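PDB 3JW4: transcriptional regulator, MarR/EmrR family from Clostridium acetobutylicum, which probably binds DNA as a dimeric winged helix-turn-helix transcription factor of the MarR family, regulating gene expression. Local coordinates for residues 72-75 with 76-80; 101-105 with 106-110; 138-141 with 142-146. All blocks are in the same frame, centred on the assembly; numbering follows the deposited sequence.

Interaction 1: residues 72-75 with 76-80; sequences ASIT and SMLQG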
loop_
_atom_site.group_PDB
_atom_site.type_symbol
_atom_site.label_atom_id
_atom_site.label_comp_id
_atom_site.label_asym_id
_atom_site.label_seq_id
_atom_site.Cartn_x
_atom_site.Cartn_y
_atom_site.Cartn_z
ATOM N N ALA B 72 -1.295 0.803 13.128
ATOM C CA ALA B 72 -2.428 0.554 14.030
ATOM C C ALA B 72 -1.971 -0.155 15.318
ATOM O O ALA B 72 -1.154 -1.089 15.271
ATOM C CB ALA B 72 -3.493 -0.262 13.331
ATOM N N SER B 73 -2.492 0.301 16.458
ATOM C CA SER B 73 -2.107 -0.268 17.748
ATOM C C SER B 73 -2.673 -1.676 17.845
ATOM O O SER B 73 -3.889 -1.863 17.758
ATOM C CB SER B 73 -2.604 0.591 18.925
ATOM O OG SER B 73 -2.350 -0.057 20.174
ATOM N N ILE B 74 -1.777 -2.648 18.003
ATOM C CA ILE B 74 -2.158 -4.033 18.238
ATOM C C ILE B 74 -2.848 -4.227 19.581
ATOM O O ILE B 74 -3.823 -4.943 19.663
ATOM C CB ILE B 74 -0.944 -4.976 18.089
ATOM C CG1 ILE B 74 -0.696 -5.223 16.592
ATOM C CG2 ILE B 74 -1.193 -6.330 18.727
ATOM C CD1 ILE B 74 0.748 -5.289 16.193
ATOM N N THR B 75 -2.361 -3.577 20.640
ATOM C CA THR B 75 -3.001 -3.714 21.948
ATOM C C THR B 75 -4.431 -3.243 21.841
ATOM O O THR B 75 -5.346 -3.927 22.284
ATOM C CB THR B 75 -2.301 -2.884 23.045
ATOM O OG1 THR B 75 -0.916 -3.248 23.089
ATOM C CG2 THR B 75 -2.948 -3.151 24.382
ATOM N N SER B 76 -4.631 -2.088 21.227
ATOM C CA SER B 76 -5.981 -1.556 21.071
ATOM C C SER B 76 -6.858 -2.473 20.219
ATOM O O SER B 76 -8.038 -2.696 20.509
ATOM C CB SER B 76 -5.957 -0.166 20.426
ATOM O OG SER B 76 -7.282 0.364 20.436
HETATM N N MSE B 77 -6.277 -3.008 19.154
HETATM C CA MSE B 77 -7.076 -3.818 18.242
HETATM C C MSE B 77 -7.480 -5.132 18.930
HETATM O O MSE B 77 -8.612 -5.543 18.802
HETATM C CB MSE B 77 -6.311 -4.061 16.953
HETATM C CG MSE B 77 -6.997 -4.997 15.955
HETATM SE SE MSE B 77 -5.808 -5.320 14.421
HETATM C CE MSE B 77 -4.690 -3.723 14.494
ATOM N N LEU B 78 -6.566 -5.743 19.692
ATOM C CA LEU B 78 -6.888 -6.943 20.460
ATOM C C LEU B 78 -7.914 -6.682 21.539
ATOM O O LEU B 78 -8.826 -7.491 21.743
ATOM C CB LEU B 78 -5.633 -7.573 21.111
ATOM C CG LEU B 78 -4.655 -8.257 20.165
ATOM C CD1 LEU B 78 -3.399 -8.678 20.913
ATOM C CD2 LEU B 78 -5.286 -9.518 19.486
ATOM N N GLN B 79 -7.768 -5.583 22.260
ATOM C CA GLN B 79 -8.771 -5.244 23.289
ATOM C C GLN B 79 -10.147 -5.083 22.629
ATOM O O GLN B 79 -11.167 -5.454 23.213
ATOM C CB GLN B 79 -8.400 -3.985 24.060
ATOM C CG GLN B 79 -7.379 -4.208 25.202
ATOM C CD GLN B 79 -6.966 -2.931 25.875
ATOM O OE1 GLN B 79 -5.904 -2.367 25.551
ATOM N NE2 GLN B 79 -7.818 -2.401 26.786
ATOM N N GLY B 80 -10.161 -4.520 21.430
ATOM C CA GLY B 80 -11.424 -4.272 20.701
ATOM C C GLY B 80 -12.089 -5.587 20.314
ATOM O O GLY B 80 -13.244 -5.812 20.628
#
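Ser-73 and Ser-76 meet where a helix begins, and their pairing is a textbook N-cap. The OG of Ser-73 accepts the backbone N-H of Ser-76 at 3.2 Å in an almost straight bond (168° at the hydrogen). With OG opposite its own backbone N (chi1 173°), the hydroxyl reaches forward along the chain, and its oxygen also lies against the CB of Ser-76. Ser-73 O then receives the N-H of Met-77 at 3.0 Å, in a more bent bond of 145°.

Two further pairs are ordinary i, i+4 neighbours. Ile-74 and Leu-78 run side by side in the same direction, the branch methyl CG2 of Ile-74 resting 3.9 Å from CD1 of Leu-78. Thr-75 and Gln-79 likewise lie alongside each other; here the methyl CG2 of Thr-75 faces OE1 of Gln-79 at 3.3 Å, while OG1 turns elsewhere and takes part in a weak hydrogen bond with NE2 of Gln-60. Met-77, a selenomethionine, follows a different course. Its chain is extended as far as SE and then bends sharply, so that the terminal CE reaches back past the cap to within 3.8 Å of CB of Ala-72.

Helix 74-83 occupies the place of the recognition helix in MarR proteins. Met-77 and Leu-78 face Met-46 on helix 41-53, and Leu-78 is also covered by Leu-63 and Ile-87. The chemistry therefore divides by direction: Leu-78 and Met-77 pack inward on helix 41-53, Ile-74 is only partly covered, and Ser-73, Thr-75, Ser-76 and Gln-79 give the exposed side a neutral, hydroxyl- and amide-rich surface, consistent with a role in DNA recognition.

Interaction 2: residues 101-105 with 106-110; sequences IYVLP and KGAAL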
loop_
_atom_site.group_PDB
_atom_site.type_symbol
_atom_site.label_atom_id
_atom_site.label_comp_id
_atom_site.label_asym_id
_atom_site.label_seq_id
_atom_site.Cartn_x
_atom_site.Cartn_y
_atom_site.Cartn_z
ATOM N N ILE B 101 -4.087 -16.688 22.976
ATOM C CA ILE B 101 -5.209 -16.002 22.371
ATOM C C ILE B 101 -5.961 -17.000 21.456
ATOM O O ILE B 101 -5.328 -17.730 20.647
ATOM C CB ILE B 101 -4.707 -14.747 21.592
ATOM C CG1 ILE B 101 -3.924 -13.812 22.540
ATOM C CG2 ILE B 101 -5.858 -14.030 20.918
ATOM C CD1 ILE B 101 -3.106 -12.770 21.843
ATOM N N TYR B 102 -7.276 -17.088 21.631
ATOM C CA TYR B 102 -8.112 -17.941 20.800
ATOM C C TYR B 102 -9.284 -17.165 20.234
ATOM O O TYR B 102 -9.710 -16.202 20.814
ATOM C CB TYR B 102 -8.655 -19.104 21.610
ATOM C CG TYR B 102 -7.592 -20.056 22.070
ATOM C CD1 TYR B 102 -6.882 -19.806 23.235
ATOM C CD2 TYR B 102 -7.292 -21.194 21.350
ATOM C CE1 TYR B 102 -5.908 -20.683 23.679
ATOM C CE2 TYR B 102 -6.288 -22.075 21.782
ATOM C CZ TYR B 102 -5.613 -21.800 22.950
ATOM O OH TYR B 102 -4.637 -22.637 23.423
ATOM N N VAL B 103 -9.782 -17.591 19.086
ATOM C CA VAL B 103 -11.000 -17.048 18.537
ATOM C C VAL B 103 -12.197 -17.696 19.250
ATOM O O VAL B 103 -12.199 -18.860 19.613
ATOM C CB VAL B 103 -11.019 -17.241 17.019
ATOM C CG1 VAL B 103 -12.220 -16.677 16.419
ATOM C CG2 VAL B 103 -9.797 -16.482 16.417
ATOM N N LEU B 104 -13.194 -16.900 19.554
ATOM C CA LEU B 104 -14.438 -17.476 20.074
ATOM C C LEU B 104 -15.352 -17.818 18.878
ATOM O O LEU B 104 -15.103 -17.332 17.790
ATOM C CB LEU B 104 -15.080 -16.441 20.991
ATOM C CG LEU B 104 -14.439 -16.265 22.358
ATOM C CD1 LEU B 104 -14.931 -14.948 23.058
ATOM C CD2 LEU B 104 -14.740 -17.484 23.226
ATOM N N PRO B 105 -16.451 -18.593 19.080
ATOM C CA PRO B 105 -17.320 -18.881 17.927
ATOM C C PRO B 105 -17.855 -17.674 17.136
ATOM O O PRO B 105 -17.861 -17.697 15.885
ATOM C CB PRO B 105 -18.460 -19.705 18.539
ATOM C CG PRO B 105 -17.780 -20.447 19.684
ATOM C CD PRO B 105 -16.711 -19.507 20.203
ATOM N N LYS B 106 -18.251 -16.617 17.814
ATOM C CA LYS B 106 -18.641 -15.406 17.103
ATOM C C LYS B 106 -17.497 -14.881 16.186
ATOM O O LYS B 106 -17.715 -14.366 15.084
ATOM C CB LYS B 106 -19.021 -14.344 18.125
ATOM C CG LYS B 106 -19.525 -13.011 17.574
ATOM C CD LYS B 106 -19.832 -12.078 18.767
ATOM C CE LYS B 106 -20.309 -10.753 18.361
ATOM N NZ LYS B 106 -20.661 -9.953 19.559
ATOM N N GLY B 107 -16.282 -15.032 16.652
ATOM C CA GLY B 107 -15.100 -14.603 15.882
ATOM C C GLY B 107 -14.803 -15.552 14.722
ATOM O O GLY B 107 -14.434 -15.092 13.637
ATOM N N ALA B 108 -14.989 -16.862 14.932
ATOM C CA ALA B 108 -14.856 -17.838 13.832
ATOM C C ALA B 108 -15.870 -17.542 12.708
ATOM O O ALA B 108 -15.510 -17.556 11.532
ATOM C CB ALA B 108 -14.962 -19.318 14.360
ATOM N N ALA B 109 -17.121 -17.242 13.059
ATOM C CA ALA B 109 -18.130 -16.823 12.067
ATOM C C ALA B 109 -17.679 -15.555 11.316
ATOM O O ALA B 109 -17.789 -15.483 10.092
ATOM C CB ALA B 109 -19.527 -16.607 12.736
ATOM N N LEU B 110 -17.115 -14.587 12.032
ATOM C CA LEU B 110 -16.609 -13.352 11.422
ATOM C C LEU B 110 -15.393 -13.575 10.481
ATOM O O LEU B 110 -15.303 -12.922 9.448
ATOM C CB LEU B 110 -16.223 -12.365 12.512
ATOM C CG LEU B 110 -15.801 -10.933 12.192
ATOM C CD1 LEU B 110 -16.974 -10.074 12.022
ATOM C CD2 LEU B 110 -14.903 -10.397 13.321
#
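Val-103, Pro-105 and Lys-106 have much of their surface buried where strand 100-103 gives way to helix 105-126, and the methyl CG1 of Val-103 meets the backbone of Gly-107 and Ala-108 there. The ring of Pro-105 occupies the first helical position, where an N-H is not needed for a bond back to an earlier turn. The carbonyl of Pro-105 serves the helix normally, accepting from Ala-109 N at 3.0 Å, and its O lies 3.7 Å from both Ala-108 CB and Ala-109 CB. Just before it, Leu-104 at the N-cap position offers its O to Ala-108 N at 2.9 Å and, weakly, to Gly-107 N.

Lys-106 leaves the turn as a fully extended chain, and its ammonium group runs off beyond the turn to hydrogen-bond Lys-84 O.

Val-103 fills the inside of the bend. With CG1 opposite its backbone N (chi1 -179°), that methyl is carried over the first helical turn, lying 3.3 Å from C of Gly-107 and 3.1 Å from N of Ala-108. The fit is tight, and the missing side chain at Gly-107 is what lets the methyl sit against bare peptide.

Around this corner, Val-103 and Ile-101 pack on Ile-50 of helix 41-53, and Ala-108 touches Tyr-51 of the same helix. Leu-104 bonds to the backbone of Tyr-86 and Tyr-102 to that of Glu-88, so the junction joins the returning strand of the two-stranded wing to the long helix 105-126.

Interaction 3: residues 138-141 with 142-146; sequences MSIL and IKVNR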
loop_
_atom_site.group_PDB
_atom_site.type_symbol
_atom_site.label_atom_id
_atom_site.label_comp_id
_atom_site.label_asym_id
_atom_site.label_seq_id
_atom_site.Cartn_x
_atom_site.Cartn_y
_atom_site.Cartn_z
HETATM N N MSE B 138 0.494 -15.532 -12.505
HETATM C CA MSE B 138 0.936 -16.050 -11.203
HETATM C C MSE B 138 2.434 -16.250 -11.219
HETATM O O MSE B 138 3.134 -15.813 -10.322
HETATM C CB MSE B 138 0.271 -17.381 -10.865
HETATM C CG MSE B 138 0.699 -17.973 -9.495
HETATM SE SE MSE B 138 0.104 -16.785 -8.101
HETATM C CE MSE B 138 -1.664 -17.607 -7.838
ATOM N N SER B 139 2.909 -16.911 -12.255
ATOM C CA SER B 139 4.311 -17.223 -12.378
ATOM C C SER B 139 5.182 -15.962 -12.400
ATOM O O SER B 139 6.206 -15.887 -11.720
ATOM C CB SER B 139 4.514 -18.019 -13.649
ATOM O OG SER B 139 5.870 -18.084 -13.955
ATOM N N ILE B 140 4.766 -14.978 -13.186
ATOM C CA ILE B 140 5.486 -13.741 -13.318
ATOM C C ILE B 140 5.461 -12.912 -12.019
ATOM O O ILE B 140 6.486 -12.382 -11.599
ATOM C CB ILE B 140 4.911 -12.929 -14.521
ATOM C CG1 ILE B 140 5.222 -13.661 -15.846
ATOM C CG2 ILE B 140 5.472 -11.517 -14.555
ATOM C CD1 ILE B 140 4.529 -13.051 -17.089
ATOM N N LEU B 141 4.301 -12.788 -11.393
ATOM C CA LEU B 141 4.207 -11.983 -10.184
ATOM C C LEU B 141 5.052 -12.599 -9.046
ATOM O O LEU B 141 5.645 -11.877 -8.250
ATOM C CB LEU B 141 2.759 -11.781 -9.734
ATOM C CG LEU B 141 1.809 -10.928 -10.593
ATOM C CD1 LEU B 141 0.396 -11.036 -10.002
ATOM C CD2 LEU B 141 2.253 -9.531 -10.695
ATOM N N ILE B 142 5.118 -13.918 -8.981
ATOM C CA ILE B 142 5.986 -14.561 -8.003
ATOM C C ILE B 142 7.435 -14.131 -8.274
ATOM O O ILE B 142 8.142 -13.741 -7.343
ATOM C CB ILE B 142 5.834 -16.072 -8.021
ATOM C CG1 ILE B 142 4.464 -16.493 -7.483
ATOM C CG2 ILE B 142 6.891 -16.760 -7.121
ATOM C CD1 ILE B 142 4.178 -17.991 -7.765
ATOM N N LYS B 143 7.856 -14.147 -9.543
ATOM C CA LYS B 143 9.215 -13.776 -9.879
ATOM C C LYS B 143 9.509 -12.321 -9.568
ATOM O O LYS B 143 10.575 -12.016 -9.005
ATOM C CB LYS B 143 9.530 -14.065 -11.354
ATOM C CG LYS B 143 9.590 -15.538 -11.687
ATOM C CD LYS B 143 9.930 -15.749 -13.142
ATOM C CE LYS B 143 9.943 -17.227 -13.492
ATOM N NZ LYS B 143 10.460 -17.423 -14.891
ATOM N N VAL B 144 8.576 -11.429 -9.912
ATOM C CA VAL B 144 8.771 -10.007 -9.677
ATOM C C VAL B 144 8.902 -9.745 -8.167
ATOM O O VAL B 144 9.799 -9.046 -7.722
ATOM C CB VAL B 144 7.601 -9.167 -10.220
ATOM C CG1 VAL B 144 7.695 -7.730 -9.694
ATOM C CG2 VAL B 144 7.533 -9.264 -11.737
ATOM N N ASN B 145 7.977 -10.288 -7.399
ATOM C CA ASN B 145 7.974 -10.103 -5.954
ATOM C C ASN B 145 9.271 -10.659 -5.322
ATOM O O ASN B 145 9.853 -10.011 -4.466
ATOM C CB ASN B 145 6.738 -10.742 -5.350
ATOM C CG ASN B 145 6.617 -10.484 -3.860
ATOM O OD1 ASN B 145 6.619 -9.330 -3.413
ATOM N ND2 ASN B 145 6.523 -11.566 -3.079
ATOM N N ARG B 146 9.751 -11.812 -5.785
ATOM C CA ARG B 146 11.016 -12.380 -5.290
ATOM C C ARG B 146 12.191 -11.464 -5.558
ATOM O O ARG B 146 13.092 -11.359 -4.746
ATOM C CB ARG B 146 11.358 -13.701 -5.978
ATOM C CG ARG B 146 10.551 -14.897 -5.566
ATOM C CD ARG B 146 11.450 -16.168 -5.568
ATOM N NE ARG B 146 10.750 -17.389 -5.977
ATOM C CZ ARG B 146 9.722 -17.949 -5.332
ATOM N NH1 ARG B 146 9.181 -19.070 -5.810
ATOM N NH2 ARG B 146 9.213 -17.409 -4.218
#
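Asn-145, whose N bonds the carbonyl of Leu-141 at 2.9 Å, carries a side-chain oxygen gripped from across the dimer: OD1 is hydrogen-bonded by both OG of Ser-21 and NZ of Lys-25 of the second subunit. The lysine would probably polarise the amide. Within the helix, CB of Asn-145 lies 3.3 Å from Leu-141 O, and CG stands opposite the backbone N (chi1 -175°), which directs the amide away from the preceding turn.

Three other i, i+4 bonds run beside this one. The shortest joins Val-144 N to Ile-140 O at 2.8 Å, and the same carbonyl is flanked by CG2 of Val-144. The two branch methyls, CG2 of Ile-140 and CG2 of Val-144, approach to 4.2 Å as their side chains cross obliquely. On another side of the helix, Ile-142 reaches back over the preceding turn. Its CG1 sits 3.2 Å from Met-138 O, and its CD1 meets CG of Met-138, a selenomethionine, at 3.9 Å. Forward along the chain, CG2 of Ile-142 lies 3.4 Å above one face of the Arg-146 guanidinium, offset toward its rim. Lys-143 lays its aliphatic stem along Ser-139, CG being 3.4 Å from Ser-139 O, before the extended chain carries NZ to a salt bridge with Glu-133 of the second subunit.

All of this belongs to helix 131-146, which follows helix 105-126 in the chain. Val-144 packs on Ile-22, on helix 14-35 of the second subunit, and Met-138 on Pro-14 at that helix's start, so successive turns present both apolar and charged groups to the dimer interface, as the terminal helices do in MarR proteins.

Followed from the N terminus, the three contacts stand in series; each is a local turn of backbone, and none nests in or crosses another. Interaction 1 opens helix 74-83, the putative recognition helix. The chain then passes through the wing hairpin, strands 87-90 and 100-103, to interaction 2, which turns it into helix 105-126. These two touch where CD1 of Leu-78 meets CD1 of Ile-101 at 4.2 Å, tying helix 74-83 to the wing. Interaction 3 comes one helix later, on the opposite side of the chain's centre, its own centre about 33 Å from that of interaction 1. Helix 105-126 thus links a probable DNA-binding end to a dimerising one.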